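Local coordinates for galactose mutarotase related enzyme (Lactobacillus casei, PDB 3Q1N), which probably binds carbohydrate and may act as an isomerase of the aldose 1-epimerase (galactose mutarotase-like) family, though its own substrate is not established, at residues 60-64 / 65-69; 190-194 / 195-199. One frame throughout, in Å; residues are numbered along the deposited sequence.

Contact 1 (60-64 / 65-69)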
# COMPACT_ATOMS: atom_id res chain seq x y z
N GLN A 60 -0.24 19.38 6.72
CA GLN A 60 -1.14 20.23 5.92
C GLN A 60 -0.68 20.22 4.46
O GLN A 60 0.36 19.61 4.11
CB GLN A 60 -1.18 21.67 6.48
CG GLN A 60 0.13 22.41 6.36
CD GLN A 60 0.18 23.71 7.18
OE1 GLN A 60 0.04 24.79 6.63
NE2 GLN A 60 0.41 23.59 8.47
N TYR A 61 -1.49 20.82 3.61
CA TYR A 61 -1.21 20.94 2.20
C TYR A 61 -1.99 22.07 1.60
O TYR A 61 -2.80 22.72 2.27
CB TYR A 61 -1.54 19.65 1.49
CG TYR A 61 -3.02 19.36 1.35
CD1 TYR A 61 -3.77 18.93 2.43
CD2 TYR A 61 -3.69 19.50 0.14
CE1 TYR A 61 -5.14 18.65 2.33
CE2 TYR A 61 -5.06 19.21 0.02
CZ TYR A 61 -5.78 18.80 1.12
OH TYR A 61 -7.14 18.54 1.04
N ARG A 62 -1.76 22.32 0.32
CA ARG A 62 -2.48 23.37 -0.39
C ARG A 62 -3.34 22.83 -1.53
O ARG A 62 -2.99 21.81 -2.18
CB ARG A 62 -1.51 24.39 -0.98
CG ARG A 62 -0.94 25.34 0.06
CD ARG A 62 0.30 26.01 -0.47
NE ARG A 62 -0.01 27.00 -1.51
CZ ARG A 62 0.72 27.23 -2.61
NH1 ARG A 62 1.81 26.51 -2.89
NH2 ARG A 62 0.35 28.19 -3.46
N LEU A 63 -4.43 23.56 -1.79
CA LEU A 63 -5.17 23.46 -3.06
C LEU A 63 -5.13 24.85 -3.65
O LEU A 63 -5.89 25.73 -3.24
CB LEU A 63 -6.60 22.94 -2.87
CG LEU A 63 -6.69 21.54 -2.32
CD1 LEU A 63 -8.09 21.21 -1.77
CD2 LEU A 63 -6.22 20.51 -3.40
N GLY A 64 -4.21 25.05 -4.58
CA GLY A 64 -3.93 26.38 -5.09
C GLY A 64 -3.44 27.22 -3.94
O GLY A 64 -2.45 26.86 -3.28
N ALA A 65 -4.16 28.29 -3.62
CA ALA A 65 -3.68 29.21 -2.58
C ALA A 65 -4.26 28.92 -1.19
O ALA A 65 -3.79 29.53 -0.21
CB ALA A 65 -3.95 30.69 -2.99
N LYS A 66 -5.18 27.95 -1.09
CA LYS A 66 -5.86 27.63 0.17
C LYS A 66 -5.16 26.47 0.90
O LYS A 66 -4.69 25.52 0.27
CB LYS A 66 -7.32 27.26 -0.10
CG LYS A 66 -8.17 28.41 -0.65
CD LYS A 66 -9.56 27.91 -1.04
CE LYS A 66 -10.66 28.84 -0.59
NZ LYS A 66 -10.81 30.04 -1.43
N THR A 67 -5.11 26.55 2.22
CA THR A 67 -4.47 25.52 3.06
C THR A 67 -5.48 24.63 3.78
O THR A 67 -6.51 25.13 4.29
CB THR A 67 -3.56 26.16 4.09
OG1 THR A 67 -2.48 26.80 3.41
CG2 THR A 67 -3.02 25.13 5.08
N TYR A 68 -5.24 23.32 3.76
CA TYR A 68 -6.05 22.33 4.50
C TYR A 68 -5.17 21.40 5.33
O TYR A 68 -4.00 21.17 4.98
CB TYR A 68 -6.88 21.44 3.54
CG TYR A 68 -7.91 22.23 2.79
CD1 TYR A 68 -7.52 22.99 1.69
CD2 TYR A 68 -9.24 22.28 3.21
CE1 TYR A 68 -8.43 23.77 1.00
CE2 TYR A 68 -10.18 23.08 2.50
CZ TYR A 68 -9.75 23.79 1.41
OH TYR A 68 -10.59 24.59 0.65
N PRO A 69 -5.72 20.84 6.41
CA PRO A 69 -5.03 19.86 7.23
C PRO A 69 -5.13 18.48 6.59
O PRO A 69 -6.11 18.18 5.89
CB PRO A 69 -5.80 19.94 8.56
CG PRO A 69 -7.22 20.26 8.14
CD PRO A 69 -7.08 21.13 6.93
O HOH W 1 -0.09 25.84 3.78
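A two-stranded antiparallel hairpin brings Y61 against Y68 and L63 against K66, both hydrogen-bonded pairs. Y61 N reaches Y68 O at 2.9 Å, and L63 N reaches K66 O at 2.9 Å. The returning bond, K66 N to L63 O, is longer at 3.2 Å. These last two bonds close the tight, two-residue end of the hairpin, a type II' turn from L63 to K66 in which G64 takes the positive phi (62°).

On the face bearing both tyrosines, Y61 CG sits between its backbone N and carbonyl carbon (chi1 72°), which lays the ring across the neighbouring strand with CE1 3.5 Å from Y68 CB. The two rings meet obliquely, planes 34° apart. L63 CD1 touches Y68 CE1 at 3.8 Å, the side chains crossing at about a right angle. Y61 also stacks on W270, and its OH bonds to K104 O, so the buried ring ties the hairpin to the body of the protein. On the face carrying Q60, R62 and T67, one water links Q60 OE1 (3.0 Å) to T67 OG1 (2.6 Å), while Q60 NE2 donates to Q58 O.

Contact 2 (190-194 / 195-199). With EDO (1,2-ethanediol), chain Q.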
# COMPACT_ATOMS: atom_id res chain seq x y z
N GLY A 190 22.71 -2.65 -1.84
CA GLY A 190 22.67 -4.09 -2.01
C GLY A 190 21.95 -4.64 -3.24
O GLY A 190 21.92 -5.84 -3.40
N ALA A 191 21.40 -3.79 -4.10
CA ALA A 191 20.63 -4.28 -5.26
C ALA A 191 21.55 -5.04 -6.23
O ALA A 191 22.69 -4.63 -6.46
CB ALA A 191 19.90 -3.12 -5.98
N GLU A 192 21.06 -6.14 -6.77
CA GLU A 192 21.79 -6.93 -7.76
C GLU A 192 20.86 -7.28 -8.89
O GLU A 192 20.11 -8.27 -8.82
CB GLU A 192 22.27 -8.24 -7.17
CG GLU A 192 23.15 -8.12 -5.96
CD GLU A 192 23.36 -9.48 -5.33
OE1 GLU A 192 23.76 -10.41 -6.08
OE2 GLU A 192 23.10 -9.63 -4.11
N GLY A 193 20.96 -6.51 -9.96
CA GLY A 193 20.08 -6.69 -11.09
C GLY A 193 18.64 -6.56 -10.62
O GLY A 193 18.27 -5.58 -9.96
N ASN A 194 17.83 -7.57 -10.90
CA ASN A 194 16.43 -7.50 -10.53
C ASN A 194 16.10 -8.08 -9.14
O ASN A 194 14.95 -8.26 -8.83
CB ASN A 194 15.54 -8.17 -11.56
CG ASN A 194 15.67 -9.65 -11.57
OD1 ASN A 194 16.70 -10.20 -11.23
ND2 ASN A 194 14.58 -10.33 -11.95
N ARG A 195 17.12 -8.27 -8.33
CA ARG A 195 16.97 -8.89 -7.02
C ARG A 195 17.45 -7.90 -5.95
O ARG A 195 18.58 -7.34 -6.05
CB ARG A 195 17.79 -10.18 -7.00
CG ARG A 195 17.55 -11.09 -5.83
CD ARG A 195 18.39 -12.36 -6.00
NE ARG A 195 17.87 -13.18 -7.08
CZ ARG A 195 16.95 -14.13 -6.92
NH1 ARG A 195 16.46 -14.39 -5.71
NH2 ARG A 195 16.53 -14.82 -7.97
N LEU A 196 16.61 -7.67 -4.94
CA LEU A 196 16.96 -6.78 -3.82
C LEU A 196 16.91 -7.57 -2.51
O LEU A 196 15.83 -7.97 -2.08
CB LEU A 196 16.01 -5.60 -3.73
CG LEU A 196 16.26 -4.59 -2.62
CD1 LEU A 196 17.67 -3.95 -2.74
CD2 LEU A 196 15.14 -3.54 -2.60
N PRO A 197 18.07 -7.83 -1.89
CA PRO A 197 18.04 -8.49 -0.59
C PRO A 197 17.36 -7.58 0.43
O PRO A 197 17.62 -6.37 0.45
CB PRO A 197 19.52 -8.70 -0.26
CG PRO A 197 20.23 -8.66 -1.63
CD PRO A 197 19.44 -7.62 -2.37
N LEU A 198 16.47 -8.14 1.24
CA LEU A 198 15.69 -7.37 2.20
C LEU A 198 16.25 -7.62 3.61
O LEU A 198 16.03 -8.68 4.21
CB LEU A 198 14.21 -7.75 2.11
CG LEU A 198 13.59 -7.55 0.72
CD1 LEU A 198 12.11 -7.94 0.72
CD2 LEU A 198 13.74 -6.09 0.23
N THR A 199 17.01 -6.64 4.10
CA THR A 199 17.77 -6.79 5.33
C THR A 199 17.43 -5.62 6.24
O THR A 199 16.88 -4.58 5.79
CB THR A 199 19.26 -6.77 5.05
OG1 THR A 199 19.61 -5.49 4.52
CG2 THR A 199 19.66 -7.88 4.07
C1 EDO Q . 24.47 -0.75 -4.18
O1 EDO Q . 24.29 -2.18 -4.19
C2 EDO Q . 23.97 -0.14 -5.48
O2 EDO Q . 22.54 -0.14 -5.49
O HOH W 2 17.32 -12.54 -10.33
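E192 and R195 pair across a type II' beta turn that leads into strand 195-197, an edge strand of the large antiparallel sheet. Two backbone hydrogen bonds define the turn: E192 N donates to R195 O (2.8 Å) and R195 N to E192 O (3.0 Å). G193, with phi 57°, occupies the first corner and N194 the second. A third backbone donor, G190 N at the start of the loop, bonds to O1 of a 1,2-ethanediol, probably from the crystallisation liquor, which also bonds to I188 O.

Van der Waals contacts continue beyond this single bridge. L196 CG lies opposite its backbone N (chi1 -179°), which carries CD1 to within 3.9 Å of A191 CA and 4.0 Å of A191 CB; L170 and I188 also pack on the leucine. P197 instead meets oxygens. It points toward the start of the loop, its CD 3.2 Å from G190 O, and its CG is 3.9 Å from E192 OE2, where the two side chains cross nearly at right angles. Replacing P197 by an alanine would probably leave G190 O without the CD packed against it and E192 OE2 without its CG neighbour.

Polar side-chain contacts gather at the other end. The N194 amide is anchored through ND2 to V163 O on the adjoining strand 160-164. R195 is modelled in two conformers, so the weak contacts of the one described here are doubtful: NH1 makes a long ion pair with D160, and NE a weak bond to a water at 3.4 Å. That same water donates to N194 OD1 at 2.6 Å.

Contacts 1 and 2 are two local reversals that come in series along the chain: the 60-69 hairpin is complete well before the 190-199 turn begins. Their centres lie 38 Å apart, with nearest atoms about 28 Å apart, and each is more than one radius of gyration (18 Å) from the chain centre. They share no sheet. Contact 1 forms a separate two-stranded sheet, held through Y61 to W270 and K104 and by backbone bonds of R62 to T268 and W270. Contact 2 feeds strand 195-197, which pairs with 160-164 at one border of a nine-stranded antiparallel sheet. They are thus remote surface elements of a predominantly beta protein, without direct contact between them.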